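Local coordinates for protein gamma-glutamyl-gamma-aminobutyraldehyde dehydrogenase (Burkholderia cenocepacia, PDB 4LIH) that probably oxidises gamma-glutamyl-gamma-aminobutyraldehyde and possibly other aldehydes to their acids with NAD(P)+, as a member of the aldehyde dehydrogenase family, at residues 171-176 against 196-201. Numbering follows the deposited sequence.
Sequences AVVPWN and VVLKPS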
# COMPACT_ATOMS: atom_id res chain seq x y z
N ALA A 171 17.39 -1.12 23.18
CA ALA A 171 17.51 0.28 22.74
C ALA A 171 18.47 1.08 23.62
O ALA A 171 18.28 1.18 24.83
CB ALA A 171 16.15 0.91 22.74
N VAL A 172 19.48 1.67 22.99
CA VAL A 172 20.47 2.50 23.66
C VAL A 172 20.30 3.91 23.11
O VAL A 172 20.46 4.12 21.90
CB VAL A 172 21.90 2.00 23.35
CG1 VAL A 172 22.96 2.88 24.02
CG2 VAL A 172 22.06 0.53 23.74
N VAL A 173 19.92 4.85 23.97
CA VAL A 173 19.55 6.17 23.52
C VAL A 173 20.37 7.27 24.18
O VAL A 173 20.96 7.04 25.22
CB VAL A 173 18.04 6.40 23.71
CG1 VAL A 173 17.27 5.39 22.88
CG2 VAL A 173 17.69 6.27 25.16
N PRO A 174 20.39 8.48 23.58
CA PRO A 174 21.29 9.49 24.01
C PRO A 174 20.63 10.42 25.01
O PRO A 174 19.52 10.20 25.45
CB PRO A 174 21.63 10.20 22.69
CG PRO A 174 20.39 10.19 21.97
CD PRO A 174 19.56 9.00 22.47
N TRP A 175 21.38 11.44 25.40
CA TRP A 175 20.99 12.37 26.46
C TRP A 175 20.42 13.67 25.94
O TRP A 175 20.00 14.52 26.75
CB TRP A 175 22.21 12.69 27.35
CG TRP A 175 23.48 13.07 26.55
CD1 TRP A 175 24.53 12.24 26.26
CD2 TRP A 175 23.81 14.33 25.96
NE1 TRP A 175 25.47 12.89 25.52
CE2 TRP A 175 25.07 14.18 25.32
CE3 TRP A 175 23.17 15.57 25.88
CZ2 TRP A 175 25.71 15.24 24.66
CZ3 TRP A 175 23.81 16.63 25.23
CH2 TRP A 175 25.07 16.45 24.61
N ASN A 176 20.45 13.90 24.63
CA ASN A 176 20.01 15.22 24.14
C ASN A 176 18.48 15.33 24.12
O ASN A 176 17.92 16.43 24.37
CB ASN A 176 20.64 15.60 22.80
CG ASN A 176 20.30 14.63 21.69
OD1 ASN A 176 20.08 13.43 21.93
ND2 ASN A 176 20.18 15.15 20.47
N VAL A 196 11.32 -5.19 25.28
CA VAL A 196 12.34 -4.15 25.21
C VAL A 196 13.20 -4.04 26.48
O VAL A 196 12.69 -4.03 27.62
CB VAL A 196 11.69 -2.79 24.89
CG1 VAL A 196 12.71 -1.63 24.97
CG2 VAL A 196 11.08 -2.86 23.51
N VAL A 197 14.51 -3.94 26.25
CA VAL A 197 15.47 -3.53 27.26
C VAL A 197 16.06 -2.19 26.80
O VAL A 197 16.78 -2.09 25.79
CB VAL A 197 16.53 -4.60 27.48
CG1 VAL A 197 17.42 -4.22 28.65
CG2 VAL A 197 15.83 -5.94 27.76
N LEU A 198 15.70 -1.15 27.54
CA LEU A 198 16.17 0.20 27.26
C LEU A 198 17.34 0.59 28.19
O LEU A 198 17.28 0.39 29.40
CB LEU A 198 15.04 1.17 27.43
CG LEU A 198 15.27 2.68 27.29
CD1 LEU A 198 15.42 3.03 25.85
CD2 LEU A 198 14.05 3.39 27.88
N LYS A 199 18.39 1.14 27.60
CA LYS A 199 19.58 1.59 28.29
C LYS A 199 19.69 3.08 28.02
O LYS A 199 20.19 3.50 26.97
CB LYS A 199 20.81 0.84 27.81
CG LYS A 199 21.89 0.62 28.89
CD LYS A 199 22.47 1.92 29.44
CE LYS A 199 23.45 2.54 28.47
NZ LYS A 199 24.05 3.83 28.92
N PRO A 200 19.19 3.91 28.95
CA PRO A 200 19.30 5.36 28.82
C PRO A 200 20.75 5.84 29.06
O PRO A 200 21.53 5.09 29.62
CB PRO A 200 18.35 5.85 29.91
CG PRO A 200 18.42 4.79 30.96
CD PRO A 200 18.47 3.52 30.18
N SER A 201 21.10 7.02 28.58
CA SER A 201 22.46 7.57 28.78
C SER A 201 22.69 7.74 30.26
O SER A 201 21.77 8.10 30.96
CB SER A 201 22.62 8.91 28.02
OG SER A 201 23.86 9.56 28.35
O HOH W 1 18.97 8.64 27.70
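Ala171 is gripped through its backbone by both neighbours of Leu198: its N donates to Val197 O at 2.9 Å, and its O takes Lys199 N at 2.8 Å in a nearly straight bond, 171° at the hydrogen. That is the parallel register, and it fades one step on, where Val173 N reaches Lys199 O in a weak bond. The Leu198 side chain leads outward from here. CB and CG run alongside Ala171 O, CG standing anti to the backbone N (chi1 176°), and from there CD1 turns in over Ala171 O and meets Ala171 CB at 3.8 Å. The same methyl touches Val173 CG2 at 4.0 Å, the two side chains crossing at about a right angle. Helix 178-191 packs on this face, with Lys185 against both Ala171 and Val173.

On the opposite face, which Val172 shares, Lys199 lays its CB near Ala171 O, then bends at chi2 and chi3 and brings NZ round to Pro200 O, 2.9 Å away and above that carbonyl's plane. Gly230 O and Ala231 O also accept from the ammonium, so three main-chain oxygens grip it and probably stabilise its charge, with a long, weak ion pair to Glu202 besides.

Past the strand ends the two segments draw apart and a water steps in, donating to Pro174 O and accepting from Ser201 N, 2.8 Å each way. Beyond it Ser201 OG sits at the edge of the Trp175 indole, near its plane and 3.5 Å from CD1, while OG accepts a hydrogen bond from Lys203 N. The side chain of Pro174 is about 8 Å from that of Glu274, the predicted active-site residue. Strand 157-172, helix 178-191 and strand 195-199 form a beta-alpha-beta unit of the Rossmann-like NAD(P)-binding domain of aldehyde dehydrogenases, and here its two parallel strands end side by side.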